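Local coordinates for nitrite reductase (Hyphomicrobium denitrificans, PDB 2DV6), which probably reduces nitrite to nitric oxide, taking electrons from cytochrome c through its bound copper ions, at residues His77-Asp82 with Ala86-Val91; Ile145-Ala150 with Pro193-Arg198. One frame throughout, in Å; residues are numbered along the deposited sequence.

Interaction 1: His77-Asp82 with Ala86-Val91. With CU (copper (II) ion), chain I.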
loop_
_atom_site.group_PDB
_atom_site.type_symbol
_atom_site.label_atom_id
_atom_site.label_comp_id
_atom_site.label_asym_id
_atom_site.label_seq_id
_atom_site.Cartn_x
_atom_site.Cartn_y
_atom_site.Cartn_z
ATOM N N HIS A 77 20.693 -15.179 6.326
ATOM C CA HIS A 77 21.395 -15.581 5.089
ATOM C C HIS A 77 22.879 -15.248 5.059
ATOM O O HIS A 77 23.321 -14.333 5.721
ATOM C CB HIS A 77 20.797 -14.932 3.823
ATOM C CG HIS A 77 19.329 -15.170 3.633
ATOM N ND1 HIS A 77 18.793 -16.416 3.406
ATOM C CD2 HIS A 77 18.287 -14.315 3.637
ATOM C CE1 HIS A 77 17.488 -16.322 3.266
ATOM N NE2 HIS A 77 17.154 -15.050 3.404
ATOM N N ASP A 78 23.625 -15.968 4.228
ATOM C CA ASP A 78 24.905 -15.476 3.744
ATOM C C ASP A 78 25.076 -15.886 2.280
ATOM O O ASP A 78 24.110 -16.366 1.657
ATOM C CB ASP A 78 26.101 -15.896 4.640
ATOM C CG ASP A 78 26.307 -17.414 4.734
ATOM O OD1 ASP A 78 27.134 -17.838 5.606
ATOM O OD2 ASP A 78 25.703 -18.189 3.943
ATOM N N VAL A 79 26.280 -15.658 1.743
ATOM C CA VAL A 79 26.722 -16.207 0.480
ATOM C C VAL A 79 28.113 -16.778 0.739
ATOM O O VAL A 79 28.973 -16.090 1.288
ATOM C CB VAL A 79 26.965 -15.143 -0.613
ATOM C CG1 VAL A 79 27.235 -15.836 -1.962
ATOM C CG2 VAL A 79 25.833 -14.216 -0.744
ATOM N N VAL A 80 28.329 -18.019 0.321
ATOM C CA VAL A 80 29.635 -18.647 0.417
ATOM C C VAL A 80 30.070 -18.989 -0.993
ATOM O O VAL A 80 29.278 -19.514 -1.768
ATOM C CB VAL A 80 29.591 -19.914 1.329
ATOM C CG1 VAL A 80 30.964 -20.646 1.376
ATOM C CG2 VAL A 80 29.133 -19.541 2.720
ATOM N N VAL A 81 31.312 -18.655 -1.349
ATOM C CA VAL A 81 31.803 -19.044 -2.674
ATOM C C VAL A 81 32.651 -20.293 -2.547
ATOM O O VAL A 81 33.725 -20.299 -1.915
ATOM C CB VAL A 81 32.500 -17.929 -3.476
ATOM C CG1 VAL A 81 32.941 -18.482 -4.874
ATOM C CG2 VAL A 81 31.564 -16.761 -3.638
ATOM N N ASP A 82 32.123 -21.344 -3.176
ATOM C CA ASP A 82 32.560 -22.705 -2.930
ATOM C C ASP A 82 34.082 -22.964 -2.918
ATOM O O ASP A 82 34.595 -23.559 -1.945
ATOM C CB ASP A 82 31.868 -23.697 -3.856
ATOM C CG ASP A 82 32.112 -25.135 -3.429
ATOM O OD1 ASP A 82 32.377 -25.368 -2.214
ATOM O OD2 ASP A 82 32.060 -26.016 -4.312
ATOM N N ALA A 86 35.585 -17.439 0.056
ATOM C CA ALA A 86 35.189 -16.070 0.245
ATOM C C ALA A 86 33.717 -16.174 0.644
ATOM O O ALA A 86 32.964 -17.029 0.131
ATOM C CB ALA A 86 35.344 -15.315 -1.050
ATOM N N ARG A 87 33.305 -15.326 1.572
ATOM C CA ARG A 87 31.915 -15.320 2.000
ATOM C C ARG A 87 31.538 -13.964 2.577
ATOM O O ARG A 87 32.396 -13.183 2.981
ATOM C CB ARG A 87 31.661 -16.427 3.024
ATOM C CG ARG A 87 32.418 -16.266 4.386
ATOM C CD ARG A 87 31.600 -16.966 5.480
ATOM N NE ARG A 87 31.856 -18.376 5.470
ATOM C CZ ARG A 87 31.010 -19.367 5.773
ATOM N NH1 ARG A 87 29.732 -19.198 6.111
ATOM N NH2 ARG A 87 31.491 -20.582 5.701
ATOM N N SER A 88 30.241 -13.706 2.593
ATOM C CA SER A 88 29.681 -12.536 3.244
ATOM C C SER A 88 29.528 -12.857 4.717
ATOM O O SER A 88 29.596 -14.027 5.143
ATOM C CB SER A 88 28.313 -12.215 2.658
ATOM O OG SER A 88 27.342 -13.142 3.134
ATOM N N ALA A 89 29.309 -11.810 5.499
ATOM C CA ALA A 89 28.840 -11.975 6.836
ATOM C C ALA A 89 27.370 -12.456 6.742
ATOM O O ALA A 89 26.702 -12.304 5.698
ATOM C CB ALA A 89 28.950 -10.632 7.597
ATOM N N ILE A 90 26.887 -13.041 7.827
ATOM C CA ILE A 90 25.476 -13.359 7.966
ATOM C C ILE A 90 24.655 -12.090 8.171
ATOM O O ILE A 90 24.994 -11.166 8.925
ATOM C CB ILE A 90 25.205 -14.390 9.118
ATOM C CG1 ILE A 90 25.832 -15.744 8.744
ATOM C CG2 ILE A 90 23.697 -14.592 9.336
ATOM C CD1 ILE A 90 26.003 -16.754 9.931
ATOM N N VAL A 91 23.515 -12.116 7.511
ATOM C CA VAL A 91 22.629 -11.004 7.413
ATOM C C VAL A 91 21.275 -11.470 7.964
ATOM O O VAL A 91 20.712 -12.447 7.518
ATOM C CB VAL A 91 22.744 -10.635 5.908
ATOM C CG1 VAL A 91 21.650 -11.167 4.971
ATOM C CG2 VAL A 91 23.304 -9.296 5.699
HETATM CU CU CU I . 19.851 -18.267 3.341
#
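The guanidinium of Arg87 has the methyl CG2 of Val80 over one face, 3.4 Å above its plane and displaced toward the rim, while Asp78 OD1 stands at its edge. That edge contact is a salt bridge, Arg87 NH1 to Asp78 OD1 at 3.0 Å. Its hydrogen bond is weak, bent to 122°, and the carboxylate and guanidinium planes are turned 65° apart; OD1 also has a hydrogen bond with Ser115. The His77 imidazole binds copper through ND1 at 2.1 Å and uses NE2 for a hydrogen bond with Glu73. On the backbone, His77 and Val91 form an antiparallel hydrogen-bonded pair, with His77 N to Val91 O at 3.0 Å and Val91 N to His77 O at 2.9 Å. Between the two ends sits Ser88, whose OG lies between its own N and carbonyl carbon (chi1 75°). Ser88 OG accepts from Val79 N at 3.1 Å and donates to Ala89 O at 2.8 Å, approaching that carbonyl from above its plane. Replacing the serine by an alanine removes the hydroxyl and would probably leave Val79 N without this acceptor and Ala89 O without this donor, just where the register slips by one residue. A short beta hairpin, strands 80-81 and 86-87, is thus extended by the separate His77-Val91 bridge, and the loop before it supplies one histidine to the His77, Cys114, His119 and Met124 site, the ligand set of a type 1 copper centre in a cupredoxin domain.

Interaction 2: Ile145-Ala150 with Pro193-Arg198; sequences ITRDPA and PGPFLR
Arg147 lies obliquely across Pro193, its aliphatic part over the proline ring and its charged end beyond it, beside the proline carbonyl. Arg147 CB meets Pro193 CD at 3.7 Å, and Arg147 CD comes within 3.0 Å of Pro193 O, a tight fit. The arginine chain then bends twice, at chi2 (110°) and chi3 (-109°), both well away from staggered values, and this curls NH1 back toward the same carbonyl. The bond that results, Arg147 NH1 to Pro193 O at 3.1 Å, is nearly straight (170°); the oxygen lies in the guanidinium plane, at its edge, and NH1 approaches along a lone pair of the carbonyl. Pro195 brings its CA over one face of the guanidinium, 4.1 Å from Arg147 CZ. Arg147 NH1 is also 3.3 Å from Pro195 N, but that nitrogen has no hydrogen to share, so this is packing alone. The stronger polar partner of Arg147 is Asp151, salt-bridged to NH2, and Tyr293 packs on both Arg147 and Pro193. The two segments thus join the loop between strands 125-131 and 163-178 to the turn leading into strand 197-200. Chemically, a buried cation is held by a carboxylate from its own loop and by a neutral peptide oxygen across the contact, and the carbonyl's dipole probably helps to offset the cost of burying the charge.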
loop_
_atom_site.group_PDB
_atom_site.type_symbol
_atom_site.label_atom_id
_atom_site.label_comp_id
_atom_site.label_asym_id
_atom_site.label_seq_id
_atom_site.Cartn_x
_atom_site.Cartn_y
_atom_site.Cartn_z
ATOM N N ILE A 145 30.896 10.279 -25.499
ATOM C CA ILE A 145 30.851 11.703 -25.132
ATOM C C ILE A 145 31.956 12.059 -24.134
ATOM O O ILE A 145 31.921 13.110 -23.513
ATOM C CB ILE A 145 29.414 12.134 -24.622
ATOM C CG1 ILE A 145 28.896 11.223 -23.493
ATOM C CG2 ILE A 145 28.424 12.178 -25.814
ATOM C CD1 ILE A 145 29.856 11.120 -22.290
ATOM N N THR A 146 32.960 11.195 -23.985
ATOM C CA THR A 146 33.969 11.406 -22.962
ATOM C C THR A 146 35.064 12.324 -23.475
ATOM O O THR A 146 35.441 12.265 -24.634
ATOM C CB THR A 146 34.634 10.085 -22.515
ATOM O OG1 THR A 146 35.224 9.447 -23.668
ATOM C CG2 THR A 146 33.585 9.124 -21.862
ATOM N N ARG A 147 35.589 13.149 -22.578
ATOM C CA ARG A 147 36.746 13.963 -22.853
ATOM C C ARG A 147 37.957 13.150 -22.411
ATOM O O ARG A 147 38.070 12.806 -21.229
ATOM C CB ARG A 147 36.681 15.188 -21.971
ATOM C CG ARG A 147 37.769 16.200 -22.211
ATOM C CD ARG A 147 37.076 17.378 -22.837
ATOM N NE ARG A 147 37.470 17.424 -24.174
ATOM C CZ ARG A 147 36.818 18.030 -25.151
ATOM N NH1 ARG A 147 35.646 18.593 -24.973
ATOM N NH2 ARG A 147 37.373 17.998 -26.350
ATOM N N ASP A 148 38.870 12.879 -23.355
ATOM C CA ASP A 148 40.199 12.320 -23.074
ATOM C C ASP A 148 40.923 13.297 -22.121
ATOM O O ASP A 148 40.922 14.498 -22.354
ATOM C CB ASP A 148 40.951 12.176 -24.424
ATOM C CG ASP A 148 42.335 11.502 -24.280
ATOM O OD1 ASP A 148 43.030 11.703 -23.261
ATOM O OD2 ASP A 148 42.736 10.774 -25.217
ATOM N N PRO A 149 41.460 12.819 -20.992
ATOM C CA PRO A 149 42.079 13.772 -20.070
ATOM C C PRO A 149 43.408 14.405 -20.562
ATOM O O PRO A 149 43.892 15.375 -19.944
ATOM C CB PRO A 149 42.339 12.931 -18.816
ATOM C CG PRO A 149 42.537 11.489 -19.389
ATOM C CD PRO A 149 41.489 11.434 -20.478
ATOM N N ALA A 150 43.988 13.871 -21.644
ATOM C CA ALA A 150 45.172 14.485 -22.297
ATOM C C ALA A 150 44.780 15.536 -23.324
ATOM O O ALA A 150 45.643 16.166 -23.900
ATOM C CB ALA A 150 46.078 13.402 -22.955
ATOM N N PRO A 193 33.837 16.889 -19.873
ATOM C CA PRO A 193 33.600 18.326 -19.953
ATOM C C PRO A 193 33.804 18.887 -21.367
ATOM O O PRO A 193 34.286 18.174 -22.275
ATOM C CB PRO A 193 34.697 18.919 -19.052
ATOM C CG PRO A 193 35.833 17.849 -19.102
ATOM C CD PRO A 193 34.970 16.588 -18.958
ATOM N N GLY A 194 33.413 20.145 -21.549
ATOM C CA GLY A 194 33.592 20.793 -22.804
ATOM C C GLY A 194 35.086 21.075 -22.985
ATOM O O GLY A 194 35.892 20.723 -22.120
ATOM N N PRO A 195 35.449 21.802 -24.069
ATOM C CA PRO A 195 36.878 22.013 -24.385
ATOM C C PRO A 195 37.588 22.771 -23.287
ATOM O O PRO A 195 37.006 23.665 -22.671
ATOM C CB PRO A 195 36.866 22.831 -25.708
ATOM C CG PRO A 195 35.454 22.794 -26.218
ATOM C CD PRO A 195 34.530 22.432 -25.052
ATOM N N PHE A 196 38.833 22.407 -23.017
ATOM C CA PHE A 196 39.626 23.167 -22.073
ATOM C C PHE A 196 40.054 24.458 -22.804
ATOM O O PHE A 196 40.738 24.381 -23.828
ATOM C CB PHE A 196 40.817 22.348 -21.619
ATOM C CG PHE A 196 41.635 22.999 -20.538
ATOM C CD1 PHE A 196 41.577 22.526 -19.227
ATOM C CD2 PHE A 196 42.520 24.016 -20.839
ATOM C CE1 PHE A 196 42.346 23.086 -18.237
ATOM C CE2 PHE A 196 43.323 24.589 -19.854
ATOM C CZ PHE A 196 43.246 24.129 -18.556
ATOM N N LEU A 197 39.630 25.619 -22.280
ATOM C CA LEU A 197 39.982 26.902 -22.856
ATOM C C LEU A 197 41.166 27.463 -22.087
ATOM O O LEU A 197 41.243 27.361 -20.860
ATOM C CB LEU A 197 38.758 27.857 -22.923
ATOM C CG LEU A 197 37.449 27.238 -23.490
ATOM C CD1 LEU A 197 36.247 28.148 -23.278
ATOM C CD2 LEU A 197 37.565 26.806 -25.002
ATOM N N ARG A 198 42.134 28.013 -22.820
ATOM C CA ARG A 198 43.383 28.440 -22.224
ATOM C C ARG A 198 43.798 29.796 -22.813
ATOM O O ARG A 198 44.009 29.913 -24.017
ATOM C CB ARG A 198 44.464 27.366 -22.424
ATOM C CG ARG A 198 45.715 27.575 -21.618
ATOM C CD ARG A 198 46.583 26.312 -21.644
ATOM N NE ARG A 198 47.619 26.420 -20.611
ATOM C CZ ARG A 198 48.217 25.398 -20.024
ATOM N NH1 ARG A 198 47.900 24.165 -20.382
ATOM N NH2 ARG A 198 49.125 25.608 -19.060
#

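Interactions 1 and 2 lie on opposite sides of the chain's centre, their own centres 43 Å apart and their nearest atoms about 32 Å apart, so neither touches the other. Along the chain they follow in series. Interaction 1 is part of a copper site, supplying His77, and Leu216 of a neighbouring subunit packs against its Arg87 and Ala89. Interaction 2 contributes no ligand and meets no other chain. Its Gly194 lies about 8 Å from the side chain of Met273, a ligand of a second copper site built from His219, Cys260, His268 and Met273. Separately, it is about 12 Å from Gly194 to a bound copper ion.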